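Local coordinates for protein glycoside Hydrolase (Bacteroides plebeius, PDB 5T3B) that is a family 50 glycoside hydrolase of a gut bacterium that probably hydrolyses glycosidic bonds, its substrate not established here, at residues A58-L66 with F417-E428; G118-I126 with N469-D477. All blocks are in the same frame, centred on the assembly; numbering follows the deposited sequence.

In the fold
Both contacts are buried, but contact 1 lies farther from the chain's centre, about 18 Å against 15 Å from contact centre to chain centre, and has exposed K59 and P64 at its margin. It joins the end of strand 56-60 and the following turn to helix 412-427 through polar helix side chains that serve loop backbone, plus a salt bridge. Contact 2 sets helix 472-480 and the residues just before it against strand 120-126, using one arginine, one tyrosine hydroxyl and apolar packing. The two adjoin: L427 packs on Y122, L63 and L66 meet L475, and Y419 OH probably hydrogen-bonds N469 OD1.

Contact 1 of 2, residues A58-L66 with F417-E428; sequences AKTRILPYL and FAYQHFTLGLLE. With EDO (1,2-ethanediol), chain P.
H421 and Q420, neighbours on helix 412-427, each accept a backbone N-H from the irregular chain leaving strand 56-60. R61 N points at H421 ND1 (2.9 Å) almost straight, at 174°, and within the imidazole plane. H421 CG lies opposite its backbone N (chi1 177°), which brings ND1 to R61 N; H421 CB touches T60 CG2 (3.6 Å). L63 N meets Q420 OE1 at 2.8 Å from above the amide plane. Two N-H groups after the strand are thus bound by helix side chains, joining the N-terminal strands (56-60 antiparallel to 39-48) to a helix beside strand 432-437 of the probable (beta/alpha)8 barrel.

I62 CG2 rests on F417 CB, 3.7 Å away, and L424 CD2 lies 4.1 Å from L66 CD1. R61 passes over L424 CB and turns at chi3 (66°), bringing its guanidinium to E428. NH1 and NH2 both grip E428 OE2, each at 2.9 Å; that oxygen lies in the guanidinium plane, the two flat groups well tilted. A water accepts from R61 NH2 and donates to H421 O (2.7 Å).

Farther out, S367 hydrogen-bonds H421 NE2 and W366 stacks on the imidazole, fixing its rotation. Ethanediol O2, probably from the crystallisation liquor, bonds weakly to K59 O (3.1 Å) at the edge of the H421 ring. S36 holds E428 OE1, and Y33 makes a cation-pi contact with R61.

With ND1 used as an acceptor, H421 is consistent with the tautomer protonated on NE2. The positive guanidinium beside the C-terminal turn of helix 412-427 is probably favoured by the helix dipole as well as by E428.

Contact 2 of 2, residues G118-I126 with N469-D477; sequences GYPYYVRGI and NWNVYNLID
The guanidinium of R124 carries V472 CG2 over one face, 3.9 Å from NE, while N469 O and Y122 O sit along its edges. The same V472 methyl lies against a face of the Y473 ring, wedged between two flat groups whose planes stand 78° apart. This is a strand-to-helix packing consistent with the (beta/alpha)8 barrel of family 50: strand 120-126, running parallel to strand 432-437, is backed by helix 472-480 and the turn before it.

R124 bends at chi2 and chi3 so that NE and NH2 together clasp Y122 O, the carbonyl two residues back, NE at 2.9 Å. NH1, on the far side of the group, donates to N469 O (2.9 Å), approaching from above that carbonyl's plane. Y79 OH also bonds NH1, and G87 O takes both R124 NH2 and Y473 OH, so the guanidinium is fixed in position and orientation from several sides.

Beside this, W112 and L427 help enclose Y122, and Y122 CD1 lies 3.7 Å from I476 CD1; Y122 CB packs on Y473 CE1. At Y122, where strand 120-126 is interrupted, Y473 OH accepts the N-H of Y122 N at 3.0 Å with an N-H...O angle of 171°.

Contact 1 of 2, residues A58-L66 with F417-E428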
loop_
_atom_site.group_PDB
_atom_site.type_symbol
_atom_site.label_atom_id
_atom_site.label_comp_id
_atom_site.label_asym_id
_atom_site.label_seq_id
_atom_site.Cartn_x
_atom_site.Cartn_y
_atom_site.Cartn_z
ATOM N N ALA A 58 0.877 24.952 1.055
ATOM C CA ALA A 58 0.317 24.076 0.071
ATOM C C ALA A 58 -1.194 24.221 -0.048
ATOM O O ALA A 58 -1.911 24.085 0.949
ATOM C CB ALA A 58 0.654 22.619 0.388
ATOM N N LYS A 59 -1.639 24.465 -1.274
ATOM C CA LYS A 59 -3.069 24.438 -1.544
ATOM C C LYS A 59 -3.600 23.064 -1.304
ATOM O O LYS A 59 -3.049 22.047 -1.788
ATOM C CB LYS A 59 -3.403 24.904 -2.946
ATOM C CG LYS A 59 -3.498 26.376 -3.172
ATOM C CD LYS A 59 -4.126 26.568 -4.589
ATOM C CE LYS A 59 -4.399 27.965 -4.842
ATOM N NZ LYS A 59 -4.684 27.972 -6.286
ATOM N N THR A 60 -4.682 22.970 -0.561
ATOM C CA THR A 60 -5.200 21.671 -0.105
ATOM C C THR A 60 -6.719 21.632 -0.263
ATOM O O THR A 60 -7.422 22.623 0.004
ATOM C CB THR A 60 -4.760 21.504 1.373
ATOM O OG1 THR A 60 -3.350 21.597 1.452
ATOM C CG2 THR A 60 -5.139 20.254 1.990
ATOM N N ARG A 61 -7.206 20.448 -0.604
ATOM C CA ARG A 61 -8.599 20.126 -0.798
ATOM C C ARG A 61 -9.057 19.311 0.387
ATOM O O ARG A 61 -8.582 18.179 0.578
ATOM C CB ARG A 61 -8.806 19.356 -2.121
ATOM C CG ARG A 61 -10.269 19.017 -2.370
ATOM C CD ARG A 61 -10.497 18.526 -3.789
ATOM N NE ARG A 61 -9.828 17.249 -4.050
ATOM C CZ ARG A 61 -10.039 16.486 -5.115
ATOM N NH1 ARG A 61 -11.009 16.775 -5.975
ATOM N NH2 ARG A 61 -9.313 15.404 -5.270
ATOM N N ILE A 62 -10.050 19.810 1.135
ATOM C CA ILE A 62 -10.622 19.061 2.208
ATOM C C ILE A 62 -12.137 18.810 1.974
ATOM O O ILE A 62 -12.799 19.539 1.228
ATOM C CB ILE A 62 -10.376 19.683 3.610
ATOM C CG1 ILE A 62 -10.990 21.072 3.755
ATOM C CG2 ILE A 62 -8.900 19.732 3.928
ATOM C CD1 ILE A 62 -11.021 21.578 5.199
ATOM N N LEU A 63 -12.667 17.814 2.666
ATOM C CA LEU A 63 -14.016 17.325 2.408
ATOM C C LEU A 63 -15.120 18.392 2.557
ATOM O O LEU A 63 -15.995 18.458 1.671
ATOM C CB LEU A 63 -14.297 16.095 3.218
ATOM C CG LEU A 63 -15.576 15.358 2.880
ATOM C CD1 LEU A 63 -15.603 14.822 1.449
ATOM C CD2 LEU A 63 -15.800 14.220 3.870
ATOM N N PRO A 64 -15.049 19.253 3.574
ATOM C CA PRO A 64 -16.088 20.284 3.718
ATOM C C PRO A 64 -16.166 21.276 2.577
ATOM O O PRO A 64 -17.179 21.961 2.451
ATOM C CB PRO A 64 -15.650 20.978 5.008
ATOM C CG PRO A 64 -14.935 19.949 5.782
ATOM C CD PRO A 64 -14.165 19.230 4.762
ATOM N N TYR A 65 -15.121 21.363 1.746
ATOM C CA TYR A 65 -15.012 22.403 0.743
ATOM C C TYR A 65 -15.040 21.886 -0.675
ATOM O O TYR A 65 -14.629 22.557 -1.616
ATOM C CB TYR A 65 -13.755 23.247 1.048
ATOM C CG TYR A 65 -13.837 24.031 2.371
ATOM C CD1 TYR A 65 -15.036 24.518 2.854
ATOM C CD2 TYR A 65 -12.680 24.258 3.121
ATOM C CE1 TYR A 65 -15.103 25.239 4.034
ATOM C CE2 TYR A 65 -12.731 25.009 4.274
ATOM C CZ TYR A 65 -13.954 25.506 4.726
ATOM O OH TYR A 65 -13.980 26.265 5.857
ATOM N N LEU A 66 -15.507 20.659 -0.837
ATOM C CA LEU A 66 -15.811 20.133 -2.164
ATOM C C LEU A 66 -17.080 20.695 -2.703
ATOM O O LEU A 66 -18.097 20.643 -2.055
ATOM C CB LEU A 66 -16.159 18.702 -2.044
ATOM C CG LEU A 66 -15.113 17.838 -1.746
ATOM C CD1 LEU A 66 -15.514 16.332 -2.103
ATOM C CD2 LEU A 66 -13.838 18.144 -2.461
ATOM N N PHE A 417 -6.389 17.105 7.659
ATOM C CA PHE A 417 -6.549 17.763 6.374
ATOM C C PHE A 417 -5.722 17.094 5.277
ATOM O O PHE A 417 -6.209 16.887 4.138
ATOM C CB PHE A 417 -6.190 19.231 6.441
ATOM C CG PHE A 417 -7.051 20.108 7.359
ATOM C CD1 PHE A 417 -8.320 19.774 7.761
ATOM C CD2 PHE A 417 -6.537 21.315 7.793
ATOM C CE1 PHE A 417 -9.095 20.602 8.556
ATOM C CE2 PHE A 417 -7.300 22.180 8.575
ATOM C CZ PHE A 417 -8.566 21.815 8.972
ATOM N N ALA A 418 -4.472 16.730 5.594
ATOM C CA ALA A 418 -3.624 16.044 4.623
ATOM C C ALA A 418 -4.211 14.676 4.261
ATOM O O ALA A 418 -4.110 14.255 3.113
ATOM C CB ALA A 418 -2.246 15.888 5.163
ATOM N N TYR A 419 -4.753 13.958 5.237
ATOM C CA TYR A 419 -5.378 12.675 4.955
ATOM C C TYR A 419 -6.534 12.881 3.983
ATOM O O TYR A 419 -6.655 12.131 3.000
ATOM C CB TYR A 419 -5.894 12.017 6.255
ATOM C CG TYR A 419 -6.524 10.684 6.061
ATOM C CD1 TYR A 419 -7.889 10.556 5.810
ATOM C CD2 TYR A 419 -5.808 9.530 6.202
ATOM C CE1 TYR A 419 -8.512 9.347 5.663
ATOM C CE2 TYR A 419 -6.431 8.296 6.047
ATOM C CZ TYR A 419 -7.786 8.197 5.805
ATOM O OH TYR A 419 -8.312 6.928 5.688
ATOM N N GLN A 420 -7.398 13.863 4.252
ATOM C CA GLN A 420 -8.511 14.137 3.340
ATOM C C GLN A 420 -8.026 14.492 1.960
ATOM O O GLN A 420 -8.587 14.000 0.960
ATOM C CB GLN A 420 -9.471 15.196 3.879
ATOM C CG GLN A 420 -10.069 14.818 5.201
ATOM C CD GLN A 420 -11.311 15.627 5.520
ATOM O OE1 GLN A 420 -11.486 16.721 4.995
ATOM N NE2 GLN A 420 -12.160 15.081 6.366
ATOM N N HIS A 421 -7.037 15.372 1.866
ATOM C CA HIS A 421 -6.546 15.801 0.557
ATOM C C HIS A 421 -6.020 14.591 -0.245
ATOM O O HIS A 421 -6.319 14.409 -1.420
ATOM C CB HIS A 421 -5.438 16.827 0.777
ATOM C CG HIS A 421 -4.783 17.316 -0.449
ATOM N ND1 HIS A 421 -5.285 18.327 -1.192
ATOM C CD2 HIS A 421 -3.700 16.872 -1.092
ATOM C CE1 HIS A 421 -4.510 18.522 -2.221
ATOM N NE2 HIS A 421 -3.553 17.636 -2.208
ATOM N N PHE A 422 -5.193 13.783 0.412
ATOM C CA PHE A 422 -4.546 12.691 -0.322
ATOM C C PHE A 422 -5.599 11.656 -0.716
ATOM O O PHE A 422 -5.608 11.189 -1.890
ATOM C CB PHE A 422 -3.408 12.065 0.522
ATOM C CG PHE A 422 -2.354 11.395 -0.296
ATOM C CD1 PHE A 422 -1.374 12.153 -0.894
ATOM C CD2 PHE A 422 -2.357 10.044 -0.508
ATOM C CE1 PHE A 422 -0.417 11.600 -1.718
ATOM C CE2 PHE A 422 -1.385 9.474 -1.332
ATOM C CZ PHE A 422 -0.426 10.235 -1.912
ATOM N N THR A 423 -6.480 11.287 0.199
ATOM C CA THR A 423 -7.471 10.282 -0.094
ATOM C C THR A 423 -8.482 10.755 -1.133
ATOM O O THR A 423 -8.898 9.944 -1.965
ATOM C CB THR A 423 -8.152 9.790 1.172
ATOM O OG1 THR A 423 -8.825 10.849 1.861
ATOM C CG2 THR A 423 -7.159 9.049 2.067
ATOM N N LEU A 424 -8.884 12.021 -1.114
ATOM C CA LEU A 424 -9.770 12.500 -2.183
ATOM C C LEU A 424 -9.110 12.347 -3.532
ATOM O O LEU A 424 -9.779 11.998 -4.515
ATOM C CB LEU A 424 -10.225 13.925 -1.923
ATOM C CG LEU A 424 -11.212 14.131 -0.798
ATOM C CD1 LEU A 424 -11.319 15.571 -0.375
ATOM C CD2 LEU A 424 -12.578 13.580 -1.165
ATOM N N GLY A 425 -7.822 12.637 -3.599
ATOM C CA GLY A 425 -7.098 12.437 -4.818
ATOM C C GLY A 425 -7.115 11.018 -5.317
ATOM O O GLY A 425 -7.230 10.758 -6.507
ATOM N N LEU A 426 -6.973 10.070 -4.372
ATOM C CA LEU A 426 -7.001 8.631 -4.696
ATOM C C LEU A 426 -8.418 8.204 -5.100
ATOM O O LEU A 426 -8.561 7.346 -5.979
ATOM C CB LEU A 426 -6.521 7.822 -3.540
ATOM C CG LEU A 426 -5.106 7.992 -3.118
ATOM C CD1 LEU A 426 -4.733 7.144 -1.928
ATOM C CD2 LEU A 426 -4.134 7.770 -4.293
ATOM N N LEU A 427 -9.452 8.748 -4.463
ATOM C CA LEU A 427 -10.833 8.387 -4.785
ATOM C C LEU A 427 -11.153 8.677 -6.228
ATOM O O LEU A 427 -12.019 8.028 -6.802
ATOM C CB LEU A 427 -11.814 9.023 -3.815
ATOM C CG LEU A 427 -11.835 8.439 -2.420
ATOM C CD1 LEU A 427 -12.544 9.382 -1.447
ATOM C CD2 LEU A 427 -12.398 7.055 -2.377
ATOM N N GLU A 428 -10.532 9.710 -6.802
ATOM C CA GLU A 428 -10.785 10.019 -8.192
ATOM C C GLU A 428 -10.162 9.038 -9.176
ATOM O O GLU A 428 -10.545 9.018 -10.358
ATOM C CB GLU A 428 -10.301 11.434 -8.521
ATOM C CG GLU A 428 -11.025 12.512 -7.786
ATOM C CD GLU A 428 -10.914 13.859 -8.454
ATOM O OE1 GLU A 428 -11.544 14.073 -9.522
ATOM O OE2 GLU A 428 -10.214 14.681 -7.894
HETATM C C1 EDO P . -3.553 20.811 -6.251
HETATM O O1 EDO P . -3.115 19.444 -6.407
HETATM C C2 EDO P . -3.574 21.148 -4.783
HETATM O O2 EDO P . -4.889 21.317 -4.117
HETATM O O HOH W 1 -7.256 16.069 -3.305
#

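Contact 2 of 2, residues G118-I126 with N469-D477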
loop_
_atom_site.group_PDB
_atom_site.type_symbol
_atom_site.label_atom_id
_atom_site.label_comp_id
_atom_site.label_asym_id
_atom_site.label_seq_id
_atom_site.Cartn_x
_atom_site.Cartn_y
_atom_site.Cartn_z
ATOM N N GLY A 118 -19.524 -11.024 -2.284
ATOM C CA GLY A 118 -19.759 -10.280 -3.474
ATOM C C GLY A 118 -19.927 -8.770 -3.333
ATOM O O GLY A 118 -20.106 -8.058 -4.329
ATOM N N TYR A 119 -19.809 -8.246 -2.098
ATOM C CA TYR A 119 -20.001 -6.841 -1.904
ATOM C C TYR A 119 -18.692 -6.066 -2.110
ATOM O O TYR A 119 -17.614 -6.591 -1.805
ATOM C CB TYR A 119 -20.577 -6.555 -0.529
ATOM C CG TYR A 119 -21.954 -7.084 -0.347
ATOM C CD1 TYR A 119 -23.068 -6.285 -0.599
ATOM C CD2 TYR A 119 -22.154 -8.388 0.067
ATOM C CE1 TYR A 119 -24.344 -6.808 -0.467
ATOM C CE2 TYR A 119 -23.414 -8.903 0.176
ATOM C CZ TYR A 119 -24.489 -8.130 -0.083
ATOM O OH TYR A 119 -25.758 -8.661 0.074
ATOM N N PRO A 120 -18.816 -4.859 -2.642
ATOM C CA PRO A 120 -17.601 -4.070 -2.930
ATOM C C PRO A 120 -16.965 -3.556 -1.607
ATOM O O PRO A 120 -17.633 -2.847 -0.847
ATOM C CB PRO A 120 -18.114 -2.897 -3.781
ATOM C CG PRO A 120 -19.537 -2.761 -3.371
ATOM C CD PRO A 120 -20.026 -4.136 -3.061
ATOM N N TYR A 121 -15.697 -3.886 -1.419
ATOM C CA TYR A 121 -14.944 -3.468 -0.267
ATOM C C TYR A 121 -13.913 -2.463 -0.713
ATOM O O TYR A 121 -12.911 -2.854 -1.336
ATOM C CB TYR A 121 -14.239 -4.649 0.429
ATOM C CG TYR A 121 -13.306 -4.229 1.532
ATOM C CD1 TYR A 121 -13.743 -3.338 2.524
ATOM C CD2 TYR A 121 -11.978 -4.628 1.534
ATOM C CE1 TYR A 121 -12.894 -2.850 3.475
ATOM C CE2 TYR A 121 -11.104 -4.144 2.516
ATOM C CZ TYR A 121 -11.567 -3.268 3.476
ATOM O OH TYR A 121 -10.710 -2.720 4.417
ATOM N N TYR A 122 -14.093 -1.201 -0.391
ATOM C CA TYR A 122 -13.110 -0.182 -0.657
ATOM C C TYR A 122 -12.063 -0.295 0.424
ATOM O O TYR A 122 -12.369 -0.158 1.616
ATOM C CB TYR A 122 -13.731 1.214 -0.737
ATOM C CG TYR A 122 -12.759 2.188 -1.340
ATOM C CD1 TYR A 122 -12.565 2.256 -2.700
ATOM C CD2 TYR A 122 -11.910 2.958 -0.544
ATOM C CE1 TYR A 122 -11.622 3.088 -3.254
ATOM C CE2 TYR A 122 -10.936 3.768 -1.114
ATOM C CZ TYR A 122 -10.807 3.855 -2.487
ATOM O OH TYR A 122 -9.860 4.664 -3.035
ATOM N N VAL A 123 -10.809 -0.584 0.053
ATOM C CA VAL A 123 -9.821 -0.921 1.069
ATOM C C VAL A 123 -9.476 0.321 1.894
ATOM O O VAL A 123 -9.045 1.346 1.340
ATOM C CB VAL A 123 -8.526 -1.504 0.473
ATOM C CG1 VAL A 123 -7.556 -1.835 1.572
ATOM C CG2 VAL A 123 -8.855 -2.743 -0.358
ATOM N N ARG A 124 -9.633 0.216 3.231
ATOM C CA ARG A 124 -9.187 1.227 4.192
ATOM C C ARG A 124 -8.481 0.479 5.298
ATOM O O ARG A 124 -9.108 -0.131 6.140
ATOM C CB ARG A 124 -10.367 2.055 4.670
ATOM C CG ARG A 124 -10.887 3.050 3.632
ATOM C CD ARG A 124 -12.392 3.270 3.717
ATOM N NE ARG A 124 -13.066 2.019 3.358
ATOM C CZ ARG A 124 -14.210 1.572 3.847
ATOM N NH1 ARG A 124 -15.005 2.373 4.542
ATOM N NH2 ARG A 124 -14.541 0.311 3.624
ATOM N N GLY A 125 -7.142 0.465 5.202
ATOM C CA GLY A 125 -6.333 -0.305 6.079
ATOM C C GLY A 125 -5.391 0.506 6.959
ATOM O O GLY A 125 -5.184 1.689 6.749
ATOM N N ILE A 126 -4.840 -0.218 7.929
ATOM C CA ILE A 126 -3.842 0.308 8.848
ATOM C C ILE A 126 -2.613 -0.602 8.797
ATOM O O ILE A 126 -2.754 -1.829 8.878
ATOM C CB ILE A 126 -4.393 0.378 10.280
ATOM C CG1 ILE A 126 -5.565 1.289 10.354
ATOM C CG2 ILE A 126 -3.266 0.727 11.264
ATOM C CD1 ILE A 126 -5.236 2.687 10.307
ATOM N N ASN A 469 -13.603 8.117 5.408
ATOM C CA ASN A 469 -13.707 6.663 5.346
ATOM C C ASN A 469 -15.145 6.201 5.358
ATOM O O ASN A 469 -15.511 5.234 4.691
ATOM C CB ASN A 469 -12.976 6.016 6.504
ATOM C CG ASN A 469 -11.490 6.169 6.399
ATOM O OD1 ASN A 469 -10.916 6.579 5.413
ATOM N ND2 ASN A 469 -10.834 5.765 7.495
ATOM N N TRP A 470 -15.986 6.913 6.119
ATOM C CA TRP A 470 -17.413 6.554 6.151
ATOM C C TRP A 470 -18.116 6.806 4.812
ATOM O O TRP A 470 -19.166 6.252 4.546
ATOM C CB TRP A 470 -18.145 7.424 7.155
ATOM C CG TRP A 470 -17.805 7.234 8.590
ATOM C CD1 TRP A 470 -17.170 6.180 9.189
ATOM C CD2 TRP A 470 -18.125 8.153 9.647
ATOM N NE1 TRP A 470 -17.112 6.378 10.537
ATOM C CE2 TRP A 470 -17.671 7.588 10.852
ATOM C CE3 TRP A 470 -18.735 9.424 9.669
ATOM C CZ2 TRP A 470 -17.812 8.267 12.090
ATOM C CZ3 TRP A 470 -18.844 10.084 10.873
ATOM C CH2 TRP A 470 -18.394 9.528 12.047
ATOM N N ASN A 471 -17.553 7.708 4.025
ATOM C CA ASN A 471 -18.189 8.276 2.837
ATOM C C ASN A 471 -17.564 7.834 1.505
ATOM O O ASN A 471 -17.978 8.326 0.455
ATOM C CB ASN A 471 -18.239 9.819 2.946
ATOM C CG ASN A 471 -19.217 10.234 3.981
ATOM O OD1 ASN A 471 -18.884 10.599 5.147
ATOM N ND2 ASN A 471 -20.437 10.040 3.661
ATOM N N VAL A 472 -16.587 6.916 1.533
ATOM C CA VAL A 472 -15.921 6.583 0.305
ATOM C C VAL A 472 -16.870 6.151 -0.816
ATOM O O VAL A 472 -16.651 6.469 -1.994
ATOM C CB VAL A 472 -14.767 5.568 0.458
ATOM C CG1 VAL A 472 -13.633 6.159 1.259
ATOM C CG2 VAL A 472 -15.259 4.248 1.075
ATOM N N TYR A 473 -17.886 5.368 -0.465
ATOM C CA TYR A 473 -18.751 4.827 -1.502
ATOM C C TYR A 473 -19.585 5.936 -2.178
ATOM O O TYR A 473 -19.752 5.964 -3.387
ATOM C CB TYR A 473 -19.633 3.705 -0.938
ATOM C CG TYR A 473 -18.843 2.562 -0.348
ATOM C CD1 TYR A 473 -18.145 1.678 -1.160
ATOM C CD2 TYR A 473 -18.694 2.403 1.009
ATOM C CE1 TYR A 473 -17.421 0.609 -0.636
ATOM C CE2 TYR A 473 -17.958 1.383 1.556
ATOM C CZ TYR A 473 -17.280 0.483 0.738
ATOM O OH TYR A 473 -16.542 -0.563 1.201
ATOM N N ASN A 474 -20.097 6.863 -1.359
ATOM C CA ASN A 474 -20.876 7.957 -1.950
ATOM C C ASN A 474 -19.993 9.060 -2.579
ATOM O O ASN A 474 -20.404 9.715 -3.531
ATOM C CB ASN A 474 -21.932 8.462 -1.021
ATOM C CG ASN A 474 -21.392 9.199 0.186
ATOM O OD1 ASN A 474 -20.829 10.307 0.050
ATOM N ND2 ASN A 474 -21.514 8.606 1.341
ATOM N N LEU A 475 -18.744 9.176 -2.111
ATOM C CA LEU A 475 -17.795 10.030 -2.774
ATOM C C LEU A 475 -17.458 9.498 -4.182
ATOM O O LEU A 475 -17.301 10.272 -5.129
ATOM C CB LEU A 475 -16.542 10.209 -1.934
ATOM C CG LEU A 475 -16.709 11.259 -0.846
ATOM C CD1 LEU A 475 -15.637 11.068 0.234
ATOM C CD2 LEU A 475 -16.692 12.681 -1.414
ATOM N N ILE A 476 -17.239 8.205 -4.260
ATOM C CA ILE A 476 -17.014 7.562 -5.551
ATOM C C ILE A 476 -18.187 7.860 -6.488
ATOM O O ILE A 476 -17.982 8.117 -7.663
ATOM C CB ILE A 476 -16.673 6.077 -5.371
ATOM C CG1 ILE A 476 -15.241 5.992 -4.849
ATOM C CG2 ILE A 476 -16.879 5.302 -6.680
ATOM C CD1 ILE A 476 -14.917 4.628 -4.300
ATOM N N ASP A 477 -19.392 7.727 -5.980
ATOM C CA ASP A 477 -20.575 8.019 -6.816
ATOM C C ASP A 477 -20.498 9.462 -7.326
ATOM O O ASP A 477 -20.798 9.737 -8.498
ATOM C CB ASP A 477 -21.876 7.812 -6.071
ATOM C CG ASP A 477 -22.193 6.373 -5.819
ATOM O OD1 ASP A 477 -21.723 5.483 -6.538
ATOM O OD2 ASP A 477 -22.931 6.139 -4.834
#